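Side-chain contacts in citrate lyase, subunit 1 (Methanosaeta concilii, PDB 6HXI), which probably catalyses, together with a partner subunit, the ATP-driven cleavage of citrate and coenzyme A to acetyl-CoA and oxaloacetate: residues V335-G340 / P414-E419; L324-K329 / E360-K365; F240-S245 / K263-N268; R390-G393 / P399-V402; A217-A222 / S232-P237. All coordinates share one frame; numbering follows the deposited sequence.

Contact 1: V335-G340 / P414-E419; sequences VLLIGG and PLALEE
A416 sets its single methyl group between the side chains of V335 and L337, and almost all of the tight packing lies there. The methyl CB of A416 is 3.6 Å from V335 CG1 and 3.8 Å from L337 CD2, so one small knob from the helix meets two branches from the same face of the strand. V335 sends CG1 to this point by holding it opposite the backbone N (chi1 172°); the other branch, CG2, is looser, 4.1 Å from A416 O. L337, two residues on, turns CG away from its own carbonyl carbon and brings CD2 to the same methyl. No hydrogen bond crosses; the close contacts are between apolar side chains.

Beyond A416 the packing thins. L417 only flanks the strand and leans on V273, while E418 and E419 lie at the exposed end of the modelled chain, E419 being poorly ordered. A backbone bond of 2.8 Å from E418 N to P414 O links E418 back to P414. In this citrate-binding region, of the succinyl-CoA synthetase-like clan, the contact packs a helix on one face of the parallel sheet of an alpha/beta domain. Strand 334-338 is an inner strand of that sheet, bonded to W274 on one side and to E372 and Y374 on the other; helix 412-417 lies against it, with Y374 touching V335, L337 and A416 alike.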
# COMPACT_ATOMS: atom_id res chain seq x y z
N VAL C 335 -31.72 -33.29 47.45
CA VAL C 335 -31.90 -31.85 47.27
C VAL C 335 -30.58 -31.14 46.92
O VAL C 335 -29.55 -31.39 47.56
CB VAL C 335 -32.62 -31.23 48.50
CG1 VAL C 335 -32.62 -29.71 48.42
CG2 VAL C 335 -34.04 -31.75 48.64
N LEU C 336 -30.61 -30.26 45.87
CA LEU C 336 -29.48 -29.42 45.43
C LEU C 336 -29.78 -27.94 45.76
O LEU C 336 -30.68 -27.35 45.17
CB LEU C 336 -29.12 -29.59 43.94
CG LEU C 336 -27.94 -28.72 43.37
CD1 LEU C 336 -26.62 -28.88 44.19
CD2 LEU C 336 -27.69 -29.02 41.90
N LEU C 337 -28.99 -27.37 46.70
CA LEU C 337 -29.15 -25.98 47.13
C LEU C 337 -28.09 -25.08 46.51
O LEU C 337 -26.93 -25.09 46.94
CB LEU C 337 -29.15 -25.88 48.67
CG LEU C 337 -30.20 -26.73 49.41
CD1 LEU C 337 -29.88 -26.80 50.88
CD2 LEU C 337 -31.60 -26.17 49.23
N ILE C 338 -28.49 -24.33 45.49
CA ILE C 338 -27.65 -23.38 44.75
C ILE C 338 -27.92 -22.00 45.33
O ILE C 338 -28.77 -21.25 44.85
CB ILE C 338 -27.86 -23.45 43.21
CG1 ILE C 338 -27.94 -24.93 42.71
CG2 ILE C 338 -26.75 -22.63 42.50
CD1 ILE C 338 -28.15 -25.16 41.23
N GLY C 339 -27.22 -21.71 46.41
CA GLY C 339 -27.42 -20.46 47.13
C GLY C 339 -26.27 -19.49 47.09
O GLY C 339 -25.33 -19.65 46.30
N GLY C 340 -26.36 -18.49 47.95
CA GLY C 340 -25.35 -17.46 48.10
C GLY C 340 -25.95 -16.13 48.49
O GLY C 340 -27.17 -15.95 48.47
N PRO C 414 -35.14 -24.28 54.81
CA PRO C 414 -36.36 -24.91 55.36
C PRO C 414 -37.38 -25.30 54.29
O PRO C 414 -38.05 -26.31 54.43
CB PRO C 414 -36.92 -23.83 56.30
CG PRO C 414 -35.77 -22.92 56.57
CD PRO C 414 -35.01 -22.90 55.29
N LEU C 415 -37.45 -24.52 53.19
CA LEU C 415 -38.31 -24.74 52.02
C LEU C 415 -38.04 -26.12 51.35
O LEU C 415 -38.96 -26.74 50.81
CB LEU C 415 -38.09 -23.60 51.00
CG LEU C 415 -39.31 -22.75 50.54
CD1 LEU C 415 -40.02 -22.05 51.72
CD2 LEU C 415 -38.88 -21.70 49.53
N ALA C 416 -36.78 -26.58 51.43
CA ALA C 416 -36.32 -27.84 50.86
C ALA C 416 -36.29 -29.02 51.85
O ALA C 416 -36.52 -30.16 51.44
CB ALA C 416 -34.94 -27.65 50.26
N LEU C 417 -35.99 -28.74 53.14
CA LEU C 417 -35.85 -29.77 54.17
C LEU C 417 -37.09 -30.00 55.04
O LEU C 417 -37.19 -31.07 55.65
CB LEU C 417 -34.63 -29.48 55.06
CG LEU C 417 -33.27 -29.34 54.35
CD1 LEU C 417 -32.15 -29.09 55.33
CD2 LEU C 417 -32.97 -30.56 53.51
N GLU C 418 -38.02 -29.02 55.10
CA GLU C 418 -39.27 -29.15 55.89
C GLU C 418 -40.46 -29.58 55.02
O GLU C 418 -41.18 -30.50 55.39
CB GLU C 418 -39.60 -27.86 56.67
CG GLU C 418 -38.53 -27.41 57.66
CD GLU C 418 -38.62 -28.05 59.03
OE1 GLU C 418 -39.43 -27.56 59.85
OE2 GLU C 418 -37.87 -29.02 59.29
N GLU C 419 -40.72 -28.82 53.91
CA GLU C 419 -41.77 -28.98 52.88
C GLU C 419 -41.89 -27.73 52.01
O GLU C 419 -41.78 -26.62 52.52
CB GLU C 419 -43.16 -29.41 53.44
CG GLU C 419 -43.78 -28.51 54.51
CD GLU C 419 -44.74 -29.23 55.43
OE1 GLU C 419 -45.86 -29.57 54.98
OE2 GLU C 419 -44.37 -29.47 56.61

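Contact 2: L324-K329 / E360-K365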
# COMPACT_ATOMS: atom_id res chain seq x y z
N LEU C 324 -21.18 -36.95 41.73
CA LEU C 324 -21.21 -37.53 43.07
C LEU C 324 -22.62 -37.75 43.63
O LEU C 324 -22.84 -38.69 44.39
CB LEU C 324 -20.41 -36.65 44.03
CG LEU C 324 -18.89 -36.63 43.85
CD1 LEU C 324 -18.31 -35.32 44.39
CD2 LEU C 324 -18.24 -37.83 44.51
N MET C 325 -23.56 -36.87 43.25
CA MET C 325 -24.97 -36.85 43.63
C MET C 325 -25.83 -37.89 42.86
O MET C 325 -26.93 -38.22 43.31
CB MET C 325 -25.50 -35.45 43.32
CG MET C 325 -26.68 -35.04 44.12
SD MET C 325 -27.07 -33.30 43.86
CE MET C 325 -28.52 -33.18 44.90
N THR C 326 -25.35 -38.37 41.70
CA THR C 326 -26.09 -39.27 40.81
C THR C 326 -25.54 -40.72 40.79
O THR C 326 -25.98 -41.54 39.97
CB THR C 326 -26.18 -38.66 39.41
OG1 THR C 326 -24.87 -38.48 38.89
CG2 THR C 326 -26.98 -37.35 39.38
N ARG C 327 -24.61 -41.03 41.69
CA ARG C 327 -24.01 -42.36 41.81
C ARG C 327 -25.00 -43.31 42.48
O ARG C 327 -25.29 -44.38 41.93
CB ARG C 327 -22.68 -42.28 42.56
CG ARG C 327 -21.58 -41.67 41.70
CD ARG C 327 -20.37 -41.24 42.49
NE ARG C 327 -19.38 -40.59 41.62
CZ ARG C 327 -18.07 -40.56 41.86
NH1 ARG C 327 -17.57 -41.15 42.93
NH2 ARG C 327 -17.26 -39.94 41.01
N SER C 328 -25.57 -42.90 43.63
CA SER C 328 -26.53 -43.66 44.41
C SER C 328 -27.96 -43.12 44.25
O SER C 328 -28.15 -41.90 44.18
CB SER C 328 -26.14 -43.65 45.88
OG SER C 328 -26.93 -44.53 46.67
N LYS C 329 -28.95 -44.02 44.22
CA LYS C 329 -30.36 -43.67 44.12
C LYS C 329 -30.96 -43.75 45.52
O LYS C 329 -30.93 -44.81 46.16
CB LYS C 329 -31.09 -44.58 43.11
CG LYS C 329 -32.50 -44.11 42.75
CD LYS C 329 -33.05 -44.86 41.55
CE LYS C 329 -34.53 -44.62 41.36
NZ LYS C 329 -34.96 -44.97 39.98
N GLU C 360 -27.95 -29.45 32.25
CA GLU C 360 -28.44 -29.89 30.94
C GLU C 360 -27.84 -31.26 30.61
O GLU C 360 -28.56 -32.14 30.12
CB GLU C 360 -28.04 -28.89 29.84
CG GLU C 360 -29.07 -27.80 29.59
CD GLU C 360 -28.64 -26.71 28.62
OE1 GLU C 360 -27.67 -25.98 28.93
OE2 GLU C 360 -29.31 -26.56 27.57
N GLU C 361 -26.53 -31.44 30.88
CA GLU C 361 -25.79 -32.68 30.62
C GLU C 361 -26.19 -33.83 31.53
O GLU C 361 -26.16 -34.98 31.09
CB GLU C 361 -24.28 -32.45 30.67
CG GLU C 361 -23.70 -32.25 29.28
CD GLU C 361 -22.20 -32.03 29.22
OE1 GLU C 361 -21.45 -32.90 29.70
OE2 GLU C 361 -21.79 -30.99 28.65
N TYR C 362 -26.55 -33.52 32.78
CA TYR C 362 -26.96 -34.50 33.79
C TYR C 362 -28.49 -34.72 33.85
O TYR C 362 -28.95 -35.38 34.78
CB TYR C 362 -26.38 -34.13 35.17
CG TYR C 362 -25.00 -34.70 35.38
CD1 TYR C 362 -23.87 -34.04 34.90
CD2 TYR C 362 -24.82 -35.92 36.03
CE1 TYR C 362 -22.60 -34.58 35.07
CE2 TYR C 362 -23.55 -36.47 36.20
CZ TYR C 362 -22.44 -35.80 35.71
OH TYR C 362 -21.19 -36.33 35.87
N GLN C 363 -29.25 -34.21 32.85
CA GLN C 363 -30.71 -34.30 32.69
C GLN C 363 -31.32 -35.68 33.00
O GLN C 363 -32.28 -35.74 33.77
CB GLN C 363 -31.13 -33.83 31.28
CG GLN C 363 -32.63 -33.83 31.01
CD GLN C 363 -32.95 -33.50 29.57
OE1 GLN C 363 -33.46 -32.42 29.26
NE2 GLN C 363 -32.68 -34.43 28.66
N GLN C 364 -30.79 -36.76 32.38
CA GLN C 364 -31.29 -38.13 32.58
C GLN C 364 -31.03 -38.61 34.02
O GLN C 364 -31.96 -39.10 34.68
CB GLN C 364 -30.68 -39.09 31.55
CG GLN C 364 -31.56 -40.31 31.27
CD GLN C 364 -30.79 -41.45 30.64
OE1 GLN C 364 -30.17 -41.30 29.58
NE2 GLN C 364 -30.87 -42.61 31.26
N LYS C 365 -29.78 -38.45 34.49
CA LYS C 365 -29.33 -38.81 35.84
C LYS C 365 -30.03 -37.99 36.94
O LYS C 365 -30.20 -38.51 38.05
CB LYS C 365 -27.80 -38.70 35.95
CG LYS C 365 -27.10 -40.03 35.78
CD LYS C 365 -25.62 -39.86 35.44
CE LYS C 365 -24.97 -41.21 35.18
NZ LYS C 365 -23.59 -41.11 34.64
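T326 holds OG1 between its backbone N and carbonyl carbon (chi1 60°), which turns the hydroxyl to Y362 and K365 and leaves CG2 beside the backbone N, facing the K365 backbone. The K365 side chain sets out from its helix with chi1 at -97° and then runs out straight, crossing the threonine side chain at about a right angle. The hydroxyl approaches the tyrosine ring at its edge, near the ring plane, with T326 OG1 3.6 Å from Y362 CE2. The same OG1 also lies 3.8 Å from K365 CD. The methyl branch takes the root of the lysine: T326 CG2 is 3.7 Å from K365 O and 3.8 Å from K365 CB.

These are van der Waals contacts; the polar bonds of the hydroxyl go back to the preceding helix, to L322 O and D323 O. T326 directly follows the C-terminal end of helix 311-325, in an alpha/beta domain with a parallel sheet, where it meets the break between helices 348-361 and 363-368. Y362 is the residue of that break, leaving the first helix and occupying the N-cap position of the second, and its ring also rests on L322 and D323. Replacing T326 by an alanine removes OG1 and CG2, and would probably leave L322 O and D323 O without this hydroxyl and open a gap between the ring edge and the lysine chain. K365 continues past the threonine on the exposed side, whereas T326 also touches I371 of strand 371-376.

Contact 3: F240-S245 / K263-N268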
# COMPACT_ATOMS: atom_id res chain seq x y z
N PHE C 240 -6.64 -38.48 59.55
CA PHE C 240 -6.89 -39.87 59.92
C PHE C 240 -8.37 -40.25 59.75
O PHE C 240 -9.26 -39.49 60.14
CB PHE C 240 -6.39 -40.19 61.34
CG PHE C 240 -6.75 -41.56 61.87
CD1 PHE C 240 -6.15 -42.70 61.36
CD2 PHE C 240 -7.70 -41.70 62.88
CE1 PHE C 240 -6.49 -43.97 61.85
CE2 PHE C 240 -8.04 -42.97 63.36
CZ PHE C 240 -7.43 -44.09 62.85
N GLY C 241 -8.60 -41.42 59.15
CA GLY C 241 -9.93 -41.93 58.89
C GLY C 241 -10.40 -41.74 57.46
O GLY C 241 -10.83 -42.71 56.82
N ARG C 242 -10.32 -40.49 56.92
CA ARG C 242 -10.77 -40.26 55.55
C ARG C 242 -9.68 -40.60 54.52
O ARG C 242 -8.48 -40.47 54.77
CB ARG C 242 -11.40 -38.88 55.34
CG ARG C 242 -10.45 -37.72 55.08
CD ARG C 242 -11.11 -36.37 55.34
NE ARG C 242 -12.27 -36.10 54.49
CZ ARG C 242 -12.21 -35.64 53.24
NH1 ARG C 242 -11.04 -35.44 52.65
NH2 ARG C 242 -13.33 -35.41 52.56
N THR C 243 -10.16 -41.09 53.37
CA THR C 243 -9.40 -41.54 52.21
C THR C 243 -9.37 -40.43 51.14
O THR C 243 -10.36 -39.71 51.02
CB THR C 243 -10.02 -42.87 51.68
OG1 THR C 243 -9.45 -43.22 50.41
CG2 THR C 243 -11.56 -42.83 51.54
N PRO C 244 -8.27 -40.30 50.34
CA PRO C 244 -8.26 -39.26 49.28
C PRO C 244 -9.41 -39.41 48.27
O PRO C 244 -9.83 -40.53 47.95
CB PRO C 244 -6.89 -39.44 48.61
CG PRO C 244 -6.05 -40.12 49.64
CD PRO C 244 -7.00 -41.05 50.34
N SER C 245 -9.94 -38.25 47.81
CA SER C 245 -11.04 -38.16 46.85
C SER C 245 -10.57 -37.55 45.53
O SER C 245 -10.08 -36.42 45.50
CB SER C 245 -12.19 -37.35 47.44
OG SER C 245 -13.24 -37.17 46.51
N LYS C 263 -13.81 -24.66 46.16
CA LYS C 263 -13.48 -25.56 47.26
C LYS C 263 -14.57 -26.61 47.42
O LYS C 263 -15.75 -26.27 47.38
CB LYS C 263 -13.26 -24.77 48.57
CG LYS C 263 -12.13 -23.72 48.51
CD LYS C 263 -11.83 -23.01 49.84
CE LYS C 263 -10.73 -23.69 50.64
NZ LYS C 263 -10.67 -23.23 52.06
N LEU C 264 -14.20 -27.87 47.59
CA LEU C 264 -15.13 -28.98 47.81
C LEU C 264 -14.57 -29.98 48.82
O LEU C 264 -13.44 -30.45 48.68
CB LEU C 264 -15.52 -29.68 46.48
CG LEU C 264 -16.32 -30.99 46.58
CD1 LEU C 264 -17.74 -30.76 47.15
CD2 LEU C 264 -16.39 -31.70 45.26
N THR C 265 -15.38 -30.30 49.83
CA THR C 265 -15.09 -31.27 50.89
C THR C 265 -16.31 -32.19 51.00
O THR C 265 -17.39 -31.74 51.36
CB THR C 265 -14.78 -30.57 52.24
OG1 THR C 265 -13.74 -29.60 52.07
CG2 THR C 265 -14.42 -31.55 53.36
N ILE C 266 -16.13 -33.48 50.69
CA ILE C 266 -17.22 -34.45 50.83
C ILE C 266 -17.28 -34.86 52.30
O ILE C 266 -16.26 -35.26 52.88
CB ILE C 266 -17.10 -35.66 49.86
CG1 ILE C 266 -16.85 -35.20 48.42
CG2 ILE C 266 -18.37 -36.55 49.95
CD1 ILE C 266 -16.20 -36.26 47.53
N LEU C 267 -18.47 -34.72 52.90
CA LEU C 267 -18.71 -35.06 54.30
C LEU C 267 -19.35 -36.44 54.39
O LEU C 267 -19.00 -37.23 55.28
CB LEU C 267 -19.62 -34.02 54.98
CG LEU C 267 -19.25 -32.53 54.89
CD1 LEU C 267 -20.39 -31.65 55.39
CD2 LEU C 267 -18.00 -32.22 55.68
N ASN C 268 -20.30 -36.73 53.49
CA ASN C 268 -21.05 -37.99 53.45
C ASN C 268 -21.50 -38.27 52.00
O ASN C 268 -22.44 -37.63 51.54
CB ASN C 268 -22.26 -37.87 54.39
CG ASN C 268 -23.15 -39.09 54.53
OD1 ASN C 268 -23.08 -40.06 53.76
ND2 ASN C 268 -24.05 -39.04 55.50
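R242 NH2 is gripped by two acceptors, I266 O across the contact and E248 OE2 in the helix that follows. The bond from R242 NH2 to I266 O is 3.0 Å long and moderately bent (146° at the hydrogen). It falls on a carbonyl lone pair, and the oxygen lies only 5° out of the guanidinium plane, at its edge. A bend at chi3 (-61°) helps turn the group to the strand end, where T265 CG2 stands obliquely 4.1 Å from R242 NH2. E248 OE2 also takes the amide I266 N, and E238 OE1 forms a salt bridge with R242 NH1, so the guanidinium is fixed on two sides. A leucine in place of R242 would probably leave I266 O without this donor and both glutamates without their positive mate.

Farther along, S245 OG comes within 3.3 Å of I266 CD1, a close hydroxyl-to-methyl contact. S245 is the N-cap of helix 246-256; its OG makes weak hydrogen bonds to E248 N and E247 OE1. The contact therefore joins the loop leading into that helix to the end of strand 261-266, which pairs antiparallel with strand 301-306, while I266 also packs on L324 of helix 311-325.

Contact 4: R390-G393 / P399-V402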
# COMPACT_ATOMS: atom_id res chain seq x y z
N ARG C 390 -34.73 -20.49 35.34
CA ARG C 390 -36.18 -20.59 35.20
C ARG C 390 -36.55 -21.27 33.89
O ARG C 390 -37.44 -22.12 33.88
CB ARG C 390 -36.86 -19.21 35.31
CG ARG C 390 -36.97 -18.71 36.73
CD ARG C 390 -37.76 -17.42 36.80
NE ARG C 390 -37.39 -16.62 37.96
CZ ARG C 390 -36.63 -15.52 37.91
NH1 ARG C 390 -36.16 -15.10 36.74
NH2 ARG C 390 -36.35 -14.85 39.01
N ASP C 391 -35.84 -20.90 32.78
CA ASP C 391 -36.03 -21.47 31.44
C ASP C 391 -35.62 -22.94 31.42
O ASP C 391 -36.21 -23.72 30.68
CB ASP C 391 -35.22 -20.67 30.39
CG ASP C 391 -35.62 -19.22 30.19
OD1 ASP C 391 -36.58 -18.76 30.85
OD2 ASP C 391 -34.95 -18.53 29.40
N LEU C 392 -34.60 -23.30 32.22
CA LEU C 392 -34.07 -24.65 32.37
C LEU C 392 -35.07 -25.56 33.07
O LEU C 392 -35.37 -26.63 32.55
CB LEU C 392 -32.71 -24.62 33.12
CG LEU C 392 -31.97 -25.95 33.31
CD1 LEU C 392 -31.50 -26.51 31.98
CD2 LEU C 392 -30.79 -25.78 34.25
N GLY C 393 -35.61 -25.10 34.21
CA GLY C 393 -36.61 -25.81 35.00
C GLY C 393 -37.90 -26.15 34.25
O GLY C 393 -38.57 -27.12 34.58
N PRO C 399 -37.85 -30.38 39.38
CA PRO C 399 -38.29 -29.13 40.01
C PRO C 399 -37.15 -28.15 40.34
O PRO C 399 -36.21 -28.51 41.05
CB PRO C 399 -39.05 -29.60 41.27
CG PRO C 399 -39.23 -31.09 41.11
CD PRO C 399 -38.07 -31.54 40.28
N ILE C 400 -37.22 -26.94 39.77
CA ILE C 400 -36.22 -25.89 40.02
C ILE C 400 -36.92 -24.63 40.57
O ILE C 400 -37.54 -23.87 39.81
CB ILE C 400 -35.26 -25.61 38.81
CG1 ILE C 400 -34.55 -26.91 38.33
CG2 ILE C 400 -34.23 -24.54 39.18
CD1 ILE C 400 -33.71 -26.84 37.06
N GLN C 401 -36.84 -24.44 41.90
CA GLN C 401 -37.41 -23.29 42.64
C GLN C 401 -36.39 -22.16 42.61
O GLN C 401 -35.31 -22.32 43.19
CB GLN C 401 -37.73 -23.70 44.08
CG GLN C 401 -39.21 -23.91 44.36
CD GLN C 401 -39.51 -23.58 45.80
OE1 GLN C 401 -39.31 -22.45 46.27
NE2 GLN C 401 -40.00 -24.57 46.55
N VAL C 402 -36.71 -21.05 41.91
CA VAL C 402 -35.79 -19.92 41.69
C VAL C 402 -36.17 -18.65 42.48
O VAL C 402 -37.30 -18.16 42.37
CB VAL C 402 -35.61 -19.64 40.17
CG1 VAL C 402 -34.74 -18.40 39.92
CG2 VAL C 402 -35.03 -20.86 39.46
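R390 lays its aliphatic stem and the face of its guanidinium over V402. R390 CG is 3.8 Å from V402 CB, and farther out R390 NE is 3.7 Å from V402 CG1, the methyl that sits over one face of the flat group. V402 reaches it by placing CG1 opposite its backbone N (chi1 176°), while its other methyl, CG2, stays at the arginine's root, 4.0 Å from R390 CG. The arginine chain is extended from CG to NE, so it runs over the valine as a lid on the exposed side.

The two segments belong to a beta-alpha-beta crossover: strand 371-376, helix 382-396 and strand 400-403, the two strands being parallel neighbours and 400-403 outermost in this chain's sheet. Helix and last strand run in opposite senses, which pairs R390 with V402 and G393 with I400, three residues along the helix against two along the strand.

Van der Waals packing of I400 on the helix makes the second pair. I400 CD1 lies 3.7 Å from G393 CA and 4.2 Å from L392 CD2. The missing side chain lets the strand come this near: a CB on G393 would stand about 3.2 Å from I400 CB, which would be tight. L392 also packs on V356 and L359 of helix 348-361, and I400 also touches M389 and I373.

Hydrogen bonding between the segments is absent.

Contact 5: A217-A222 / S232-P237; sequences AKLDDA and SELAFP
L219 touches both L234 and F236, where strand 209-220, the latest in sequence of the ATP-grasp antiparallel sheet, meets the loop that follows it. L219 CD1 is 3.7 Å from F236 CE1, obliquely placed against the ring, and L219 CB lies at the ring edge, in its plane, 3.9 Å from the same carbon. The leucine tips meet end on, L219 CD1 standing 4.0 Å from L234 CD1. D221 CB approaches the ring obliquely, 4.1 Å from F236 CE2. L219 keeps CG opposite its carbonyl carbon (chi1 -64°), which carries CD1 into the space between phenylalanine and leucine.

In the next shell, strand 3-6, beside 209-220 in the sheet, touches the ring through R4 and I6, and helix 8-18 touches L234 through D10 and L14. The carboxylate of D221 faces elsewhere: its OD1 bonds to A2 N at the start of the modelled chain. D220, on the opposite face of the strand, reaches E118 N of the neighbouring succinyl-CoA ligase alpha-type subunit with OD2, while its OD1 takes a weak bond of 3.4 Å from A222 N.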
# COMPACT_ATOMS: atom_id res chain seq x y z
N ALA C 217 3.97 -30.77 62.52
CA ALA C 217 4.13 -29.55 61.74
C ALA C 217 2.95 -29.26 60.87
O ALA C 217 2.27 -30.18 60.41
CB ALA C 217 5.41 -29.59 60.90
N LYS C 218 2.71 -27.95 60.65
CA LYS C 218 1.66 -27.41 59.78
C LYS C 218 2.30 -26.39 58.85
O LYS C 218 3.09 -25.56 59.30
CB LYS C 218 0.55 -26.73 60.59
CG LYS C 218 -0.48 -27.67 61.20
CD LYS C 218 -1.47 -26.88 62.02
CE LYS C 218 -2.67 -27.69 62.42
NZ LYS C 218 -3.72 -26.80 62.98
N LEU C 219 1.97 -26.45 57.56
CA LEU C 219 2.47 -25.49 56.58
C LEU C 219 1.32 -24.59 56.18
O LEU C 219 0.18 -25.05 56.11
CB LEU C 219 3.03 -26.19 55.34
CG LEU C 219 4.26 -27.07 55.51
CD1 LEU C 219 4.52 -27.88 54.25
CD2 LEU C 219 5.49 -26.25 55.86
N ASP C 220 1.59 -23.28 55.97
CA ASP C 220 0.59 -22.36 55.47
C ASP C 220 0.54 -22.66 53.97
O ASP C 220 1.51 -22.34 53.26
CB ASP C 220 1.01 -20.90 55.71
CG ASP C 220 0.18 -19.87 54.96
OD1 ASP C 220 -0.99 -20.17 54.61
OD2 ASP C 220 0.68 -18.76 54.74
N ASP C 221 -0.55 -23.32 53.49
CA ASP C 221 -0.65 -23.79 52.10
C ASP C 221 -0.55 -22.64 51.05
O ASP C 221 -0.15 -22.90 49.91
CB ASP C 221 -1.89 -24.70 51.88
CG ASP C 221 -3.25 -24.07 51.64
OD1 ASP C 221 -3.40 -22.85 51.90
OD2 ASP C 221 -4.17 -24.79 51.20
N ALA C 222 -0.84 -21.38 51.47
CA ALA C 222 -0.74 -20.15 50.66
C ALA C 222 0.71 -19.83 50.24
O ALA C 222 0.92 -19.05 49.31
CB ALA C 222 -1.33 -18.97 51.42
N SER C 232 9.31 -29.57 47.39
CA SER C 232 9.40 -30.46 46.22
C SER C 232 9.07 -31.94 46.49
O SER C 232 8.32 -32.55 45.72
CB SER C 232 10.78 -30.35 45.57
OG SER C 232 11.79 -30.76 46.47
N GLU C 233 9.62 -32.49 47.58
CA GLU C 233 9.48 -33.89 48.00
C GLU C 233 8.25 -34.19 48.87
O GLU C 233 8.13 -35.32 49.37
CB GLU C 233 10.77 -34.36 48.71
CG GLU C 233 11.84 -34.88 47.77
CD GLU C 233 12.99 -33.94 47.49
OE1 GLU C 233 13.80 -33.71 48.42
OE2 GLU C 233 13.13 -33.48 46.33
N LEU C 234 7.33 -33.23 49.08
CA LEU C 234 6.18 -33.55 49.93
C LEU C 234 4.80 -33.29 49.29
O LEU C 234 4.67 -32.50 48.35
CB LEU C 234 6.27 -32.85 51.31
CG LEU C 234 5.86 -31.38 51.42
CD1 LEU C 234 4.50 -31.25 52.08
CD2 LEU C 234 6.86 -30.60 52.23
N ALA C 235 3.80 -33.97 49.86
CA ALA C 235 2.39 -33.88 49.50
C ALA C 235 1.58 -33.83 50.80
O ALA C 235 1.95 -34.50 51.77
CB ALA C 235 1.98 -35.09 48.67
N PHE C 236 0.51 -33.00 50.84
CA PHE C 236 -0.32 -32.89 52.04
C PHE C 236 -1.18 -34.15 52.27
O PHE C 236 -1.90 -34.58 51.36
CB PHE C 236 -1.19 -31.61 52.04
CG PHE C 236 -0.43 -30.30 52.05
CD1 PHE C 236 0.38 -29.94 53.12
CD2 PHE C 236 -0.59 -29.38 51.02
CE1 PHE C 236 1.06 -28.73 53.13
CE2 PHE C 236 0.08 -28.16 51.04
CZ PHE C 236 0.92 -27.85 52.09
N PRO C 237 -1.09 -34.77 53.46
CA PRO C 237 -1.89 -35.98 53.70
C PRO C 237 -3.33 -35.66 54.10
O PRO C 237 -3.62 -34.56 54.57
CB PRO C 237 -1.14 -36.65 54.85
CG PRO C 237 -0.52 -35.54 55.61
CD PRO C 237 -0.26 -34.42 54.63

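How the contacts relate
From the N terminus, contact 5 comes first, closing a short loop where the ATP-grasp sheet ends. Contact 3 follows in series, on segments adjoining it in sequence; its loop carries helix 246-256 and the sodium site of D255, T258 and A260. Contacts 1 and 2 cross, their segments alternating: 324-329, 335-340, 360-365, 414-419. They touch through M325, whose CE packs on V335 O. L324 also meets L264, linking contact 2 back to contact 3. Contact 4 closes a short turn within the span of contact 1 and touches it where L415 meets Q401; E360 and L392 join contacts 2 and 4. Contacts 1 and 4 pack helices on the parallel sheet; contact 2 joins helix ends beside it.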